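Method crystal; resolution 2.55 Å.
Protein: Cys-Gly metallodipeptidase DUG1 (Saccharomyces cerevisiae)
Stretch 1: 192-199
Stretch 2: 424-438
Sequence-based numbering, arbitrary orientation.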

ATOM      1  N   GLY A 192     -30.675 -33.164  11.942  1.00 27.20           N
ATOM      2  CA  GLY A 192     -31.503 -33.074  13.131  1.00 31.99           C
ATOM      3  C   GLY A 192     -31.509 -31.744  13.866  1.00 33.16           C
ATOM      4  O   GLY A 192     -32.097 -31.633  14.945  1.00 34.62           O
ATOM      5  N   VAL A 193     -30.867 -30.734  13.284  1.00 30.54           N
ATOM      6  CA  VAL A 193     -30.653 -29.471  13.975  1.00 29.80           C
ATOM      7  C   VAL A 193     -31.962 -28.758  14.301  1.00 27.58           C
ATOM      8  O   VAL A 193     -32.840 -28.644  13.450  1.00 31.65           O
ATOM      9  N   ASP A 194     -32.092 -28.284  15.536  1.00 22.21           N
ATOM     10  CA  ASP A 194     -33.298 -27.578  15.947  1.00 27.27           C
ATOM     11  C   ASP A 194     -33.122 -26.066  16.036  1.00 28.99           C
ATOM     12  O   ASP A 194     -34.098 -25.320  16.141  1.00 25.82           O
ATOM     13  N   ALA A 195     -31.878 -25.615  15.998  1.00 26.35           N
ATOM     14  CA  ALA A 195     -31.596 -24.219  16.264  1.00 24.37           C
ATOM     15  C   ALA A 195     -30.136 -23.973  15.999  1.00 22.94           C
ATOM     16  O   ALA A 195     -29.320 -24.888  16.100  1.00 21.04           O
ATOM     17  N   VAL A 196     -29.819 -22.731  15.657  1.00 21.43           N
ATOM     18  CA  VAL A 196     -28.451 -22.332  15.420  1.00 19.26           C
ATOM     19  C   VAL A 196     -28.112 -21.109  16.263  1.00 22.55           C
ATOM     20  O   VAL A 196     -28.868 -20.131  16.294  1.00 20.15           O
ATOM     21  N   CYS A 197     -26.980 -21.189  16.966  1.00 22.28           N
ATOM     22  CA  CYS A 197     -26.454 -20.058  17.713  1.00 18.47           C
ATOM     23  C   CYS A 197     -25.083 -19.623  17.185  1.00 21.83           C
ATOM     24  O   CYS A 197     -24.230 -20.458  16.857  1.00 22.07           O
ATOM     25  N   ILE A 198     -24.873 -18.315  17.100  1.00 19.33           N
ATOM     26  CA  ILE A 198     -23.604 -17.782  16.634  1.00 16.70           C
ATOM     27  C   ILE A 198     -23.118 -16.731  17.606  1.00 18.49           C
ATOM     28  O   ILE A 198     -23.869 -15.819  17.965  1.00 21.16           O
ATOM     29  N   SER A 199     -21.867 -16.862  18.037  1.00 13.84           N
ATOM     30  CA  SER A 199     -21.237 -15.836  18.835  1.00 14.97           C
ATOM     31  C   SER A 199     -20.113 -15.234  18.018  1.00 18.72           C
ATOM     32  O   SER A 199     -19.001 -15.744  18.006  1.00 23.97           O
ATOM     33  N   PRO A 424     -21.850 -13.391   7.000  1.00 30.05           N
ATOM     34  CA  PRO A 424     -22.372 -13.922   5.741  1.00 28.67           C
ATOM     35  C   PRO A 424     -23.261 -15.179   5.793  1.00 27.78           C
ATOM     36  O   PRO A 424     -24.312 -15.110   5.159  1.00 32.55           O
ATOM     37  N   ILE A 425     -22.891 -16.270   6.472  1.00 21.53           N
ATOM     38  CA  ILE A 425     -23.699 -17.501   6.351  1.00 26.83           C
ATOM     39  C   ILE A 425     -24.939 -17.565   7.220  1.00 26.39           C
ATOM     40  O   ILE A 425     -25.675 -18.553   7.155  1.00 27.36           O
ATOM     41  N   THR A 426     -25.136 -16.549   8.056  1.00 23.87           N
ATOM     42  CA  THR A 426     -26.257 -16.521   8.972  1.00 21.43           C
ATOM     43  C   THR A 426     -27.573 -16.812   8.229  1.00 25.48           C
ATOM     44  O   THR A 426     -28.348 -17.664   8.647  1.00 27.41           O
ATOM     45  N   LEU A 427     -27.786 -16.164   7.089  1.00 26.76           N
ATOM     46  CA  LEU A 427     -28.987 -16.395   6.301  1.00 23.51           C
ATOM     47  C   LEU A 427     -29.025 -17.798   5.718  1.00 28.11           C
ATOM     48  O   LEU A 427     -30.091 -18.420   5.658  1.00 29.06           O
ATOM     49  N   THR A 428     -27.867 -18.296   5.291  1.00 23.75           N
ATOM     50  CA  THR A 428     -27.786 -19.651   4.768  1.00 22.74           C
ATOM     51  C   THR A 428     -28.155 -20.674   5.838  1.00 25.48           C
ATOM     52  O   THR A 428     -28.806 -21.666   5.543  1.00 29.46           O
ATOM     53  N   PHE A 429     -27.774 -20.436   7.088  1.00 25.65           N
ATOM     54  CA  PHE A 429     -28.192 -21.361   8.142  1.00 27.10           C
ATOM     55  C   PHE A 429     -29.707 -21.358   8.296  1.00 27.38           C
ATOM     56  O   PHE A 429     -30.358 -22.420   8.323  1.00 25.11           O
ATOM     57  N   GLN A 430     -30.268 -20.158   8.366  1.00 24.46           N
ATOM     58  CA  GLN A 430     -31.695 -20.020   8.587  1.00 28.13           C
ATOM     59  C   GLN A 430     -32.503 -20.706   7.505  1.00 26.85           C
ATOM     60  O   GLN A 430     -33.335 -21.537   7.801  1.00 29.04           O
ATOM     61  N   ASP A 431     -32.226 -20.373   6.253  1.00 27.37           N
ATOM     62  CA  ASP A 431     -32.984 -20.901   5.127  1.00 28.00           C
ATOM     63  C   ASP A 431     -32.721 -22.374   4.824  1.00 33.01           C
ATOM     64  O   ASP A 431     -33.663 -23.139   4.633  1.00 36.75           O
ATOM     65  N   ALA A 432     -31.454 -22.774   4.776  1.00 27.74           N
ATOM     66  CA  ALA A 432     -31.115 -24.143   4.415  1.00 22.20           C
ATOM     67  C   ALA A 432     -31.583 -25.161   5.449  1.00 32.57           C
ATOM     68  O   ALA A 432     -31.987 -26.270   5.097  1.00 33.90           O
ATOM     69  N   LEU A 433     -31.516 -24.792   6.724  1.00 30.84           N
ATOM     70  CA  LEU A 433     -31.845 -25.727   7.786  1.00 27.17           C
ATOM     71  C   LEU A 433     -33.274 -25.517   8.258  1.00 32.32           C
ATOM     72  O   LEU A 433     -33.843 -26.364   8.954  1.00 36.38           O
ATOM     73  N   ASN A 434     -33.847 -24.386   7.862  1.00 31.28           N
ATOM     74  CA  ASN A 434     -35.158 -23.946   8.344  1.00 34.46           C
ATOM     75  C   ASN A 434     -35.306 -24.003   9.856  1.00 31.48           C
ATOM     76  O   ASN A 434     -36.133 -24.738  10.378  1.00 32.78           O
ATOM     77  N   THR A 435     -34.469 -23.233  10.541  1.00 27.59           N
ATOM     78  CA  THR A 435     -34.562 -23.047  11.980  1.00 26.30           C
ATOM     79  C   THR A 435     -34.351 -21.572  12.261  1.00 24.37           C
ATOM     80  O   THR A 435     -34.048 -20.804  11.351  1.00 26.01           O
ATOM     81  N   SER A 436     -34.502 -21.180  13.520  1.00 18.20           N
ATOM     82  CA  SER A 436     -34.183 -19.826  13.920  1.00 19.32           C
ATOM     83  C   SER A 436     -32.687 -19.703  14.182  1.00 21.65           C
ATOM     84  O   SER A 436     -32.011 -20.690  14.470  1.00 22.29           O
ATOM     85  N   VAL A 437     -32.172 -18.487  14.080  1.00 19.94           N
ATOM     86  CA  VAL A 437     -30.788 -18.226  14.416  1.00 19.50           C
ATOM     87  C   VAL A 437     -30.747 -17.161  15.483  1.00 21.87           C
ATOM     88  O   VAL A 437     -31.480 -16.177  15.406  1.00 21.01           O
ATOM     89  N   LEU A 438     -29.905 -17.377  16.491  1.00 22.05           N
ATOM     90  CA  LEU A 438     -29.646 -16.387  17.525  1.00 18.26           C
ATOM     91  C   LEU A 438     -28.189 -15.898  17.479  1.00 21.27           C
ATOM     92  O   LEU A 438     -27.266 -16.706  17.366  1.00 22.71           O
TER

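Three backbone hydrogen bonds fix the register of the two stretches. Leu438 N donates to Val196 O at 2.9 Å (N-H...O angle 165°), Ile198 N donates to Leu438 O at 2.9 Å (162°), and Val196 N reaches Ser436 O at 3.2 Å (157°). The alternation of donors and acceptors is that of a parallel ladder, with Val196 beside Val437 and Cys197 beside Leu438. Two CA-H...O contacts reinforce it, Val437 CA to Val196 O at 3.3 Å and Cys197 CA to Leu438 O at 3.5 Å. Before the ladder begins, water 1 links the backbones: it donates to Asp194 O at 2.5 Å and accepts from Ser436 N at 3.1 Å. No side chain makes a direct hydrogen bond across the interface, so side-chain contact here is mainly apolar.

On the sheet face that carries Val196 and Val437, both valines are t, and Val196 CB lies 4.0 Å from Val437 CG2. Helix 426-433 packs over this face, its axis nearly antiparallel to the strand (173°) and 9.3 Å away at closest approach. Val196 packs against it: CG1 sits over one face of the Phe429 ring, 4.2 Å from Phe429 CG, and CG2 lies 4.4 Å from Phe429 CD1 as well as 4.1 Å from Leu433 CD1. Leu433 (m, t) points toward the first stretch, and its CD1 also meets CG1 of Val193 (t) at 4.1 Å. Farther along, Ile198 (m, t) starts sideways, but its end comes nearer, placing CD1 4.3 Å from Ile425 CD1 and 4.4 Å from Val437 CG1.

Thr435 (p) points inward after the helix; its CG2 approaches Asp194 O at 3.4 Å and Val193 O at 3.5 Å. On the other sheet face, Cys197 (t) and Leu438 (t, p) pair through SG and CD2 at 3.9 Å.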

ATOM      1  CB  VAL A 193     -29.729 -28.538  13.164  1.00 27.21           C
ATOM      2  CG1 VAL A 193     -29.625 -27.202  13.837  1.00 22.26           C
ATOM      3  CG2 VAL A 193     -28.350 -29.158  13.015  1.00 23.38           C
ATOM      4  CB  ASP A 194     -33.796 -28.117  17.287  1.00 25.71           C
ATOM      5  CG  ASP A 194     -34.123 -29.579  17.221  1.00 28.50           C
ATOM      6  OD1 ASP A 194     -34.873 -29.969  16.305  1.00 35.64           O
ATOM      7  OD2 ASP A 194     -33.606 -30.341  18.059  1.00 30.64           O
ATOM      8  CB  ALA A 195     -31.935 -23.866  17.710  1.00 19.33           C
ATOM      9  CB  VAL A 196     -28.210 -22.043  13.940  1.00 23.02           C
ATOM     10  CG1 VAL A 196     -26.843 -21.381  13.732  1.00 20.93           C
ATOM     11  CG2 VAL A 196     -28.327 -23.329  13.139  1.00 22.10           C
ATOM     12  CB  CYS A 197     -26.336 -20.396  19.190  1.00 17.45           C
ATOM     13  SG  CYS A 197     -25.980 -18.925  20.126  1.00 20.52           S
ATOM     14  CB  ILE A 198     -23.738 -17.122  15.257  1.00 16.85           C
ATOM     15  CG1 ILE A 198     -23.998 -18.165  14.182  1.00 19.34           C
ATOM     16  CG2 ILE A 198     -22.476 -16.358  14.904  1.00 17.48           C
ATOM     17  CD1 ILE A 198     -24.315 -17.551  12.820  1.00 17.81           C
ATOM     18  CB  SER A 199     -20.691 -16.441  20.118  1.00 17.64           C
ATOM     19  OG  SER A 199     -20.254 -15.430  20.994  1.00 16.85           O
ATOM     20  CB  PRO A 424     -21.097 -14.179   4.945  1.00 27.28           C
ATOM     21  CG  PRO A 424     -20.217 -13.038   5.369  1.00 27.62           C
ATOM     22  CD  PRO A 424     -20.516 -12.791   6.821  1.00 24.92           C
ATOM     23  CB  ILE A 425     -22.924 -18.824   6.633  1.00 30.39           C
ATOM     24  CG1 ILE A 425     -21.838 -18.608   7.679  1.00 27.11           C
ATOM     25  CG2 ILE A 425     -22.410 -19.463   5.342  1.00 31.46           C
ATOM     26  CD1 ILE A 425     -22.387 -18.367   9.045  1.00 22.67           C
ATOM     27  CB  THR A 426     -26.318 -15.195   9.753  1.00 24.17           C
ATOM     28  OG1 THR A 426     -27.479 -15.186  10.600  1.00 26.48           O
ATOM     29  CG2 THR A 426     -26.412 -14.030   8.791  1.00 35.33           C
ATOM     30  CB  LEU A 427     -29.091 -15.379   5.176  1.00 23.95           C
ATOM     31  CG  LEU A 427     -30.436 -15.282   4.465  1.00 29.67           C
ATOM     32  CD1 LEU A 427     -31.602 -15.223   5.457  1.00 26.32           C
ATOM     33  CD2 LEU A 427     -30.423 -14.051   3.591  1.00 25.12           C
ATOM     34  CB  THR A 428     -26.402 -19.967   4.167  1.00 27.78           C
ATOM     35  OG1 THR A 428     -26.178 -19.136   3.027  1.00 28.85           O
ATOM     36  CG2 THR A 428     -26.331 -21.409   3.715  1.00 28.20           C
ATOM     37  CB  PHE A 429     -27.511 -21.052   9.473  1.00 21.04           C
ATOM     38  CG  PHE A 429     -26.129 -21.640   9.592  1.00 25.43           C
ATOM     39  CD1 PHE A 429     -25.937 -23.009   9.513  1.00 22.89           C
ATOM     40  CD2 PHE A 429     -25.020 -20.828   9.804  1.00 22.93           C
ATOM     41  CE1 PHE A 429     -24.660 -23.548   9.626  1.00 21.64           C
ATOM     42  CE2 PHE A 429     -23.753 -21.372   9.926  1.00 17.54           C
ATOM     43  CZ  PHE A 429     -23.575 -22.726   9.831  1.00 15.86           C
ATOM     44  CB  GLN A 430     -32.082 -18.561   8.656  1.00 29.73           C
ATOM     45  CG  GLN A 430     -33.559 -18.348   8.732  1.00 23.63           C
ATOM     46  CD  GLN A 430     -33.899 -16.883   8.743  1.00 27.60           C
ATOM     47  OE1 GLN A 430     -33.917 -16.255   9.801  1.00 27.08           O
ATOM     48  NE2 GLN A 430     -34.153 -16.317   7.562  1.00 23.09           N
ATOM     49  CB  ASP A 431     -32.729 -20.062   3.878  1.00 28.18           C
ATOM     50  CG  ASP A 431     -33.336 -18.671   3.973  1.00 34.81           C
ATOM     51  OD1 ASP A 431     -33.938 -18.336   5.025  1.00 35.56           O
ATOM     52  OD2 ASP A 431     -33.199 -17.905   2.992  1.00 33.75           O
ATOM     53  CB  ALA A 432     -29.618 -24.283   4.185  1.00 25.85           C
ATOM     54  CB  LEU A 433     -30.870 -25.584   8.963  1.00 26.84           C
ATOM     55  CG  LEU A 433     -29.378 -25.842   8.723  1.00 29.96           C
ATOM     56  CD1 LEU A 433     -28.631 -25.963  10.052  1.00 23.63           C
ATOM     57  CD2 LEU A 433     -29.121 -27.064   7.812  1.00 25.35           C
ATOM     58  CB  ASN A 434     -36.292 -24.687   7.636  1.00 35.29           C
ATOM     59  CG  ASN A 434     -36.335 -24.382   6.142  1.00 45.63           C
ATOM     60  OD1 ASN A 434     -35.952 -25.220   5.322  1.00 47.97           O
ATOM     61  ND2 ASN A 434     -36.788 -23.172   5.782  1.00 42.15           N
ATOM     62  CB  THR A 435     -33.467 -23.812  12.724  1.00 26.33           C
ATOM     63  OG1 THR A 435     -32.211 -23.594  12.066  1.00 31.43           O
ATOM     64  CG2 THR A 435     -33.772 -25.295  12.744  1.00 31.85           C
ATOM     65  CB  SER A 436     -34.941 -19.458  15.179  1.00 18.91           C
ATOM     66  OG  SER A 436     -34.594 -20.341  16.227  1.00 25.67           O
ATOM     67  CB  VAL A 437     -29.982 -17.742  13.199  1.00 21.87           C
ATOM     68  CG1 VAL A 437     -28.603 -17.273  13.628  1.00 21.06           C
ATOM     69  CG2 VAL A 437     -29.872 -18.857  12.145  1.00 21.62           C
ATOM     70  CB  LEU A 438     -29.927 -17.005  18.883  1.00 17.41           C
ATOM     71  CG  LEU A 438     -29.293 -16.280  20.063  1.00 22.28           C
ATOM     72  CD1 LEU A 438     -30.048 -15.002  20.357  1.00 20.83           C
ATOM     73  CD2 LEU A 438     -29.267 -17.189  21.279  1.00 23.88           C
TER
HETATM   74  O   HOH W   1     -35.027 -23.036  15.947  1.00 27.73           O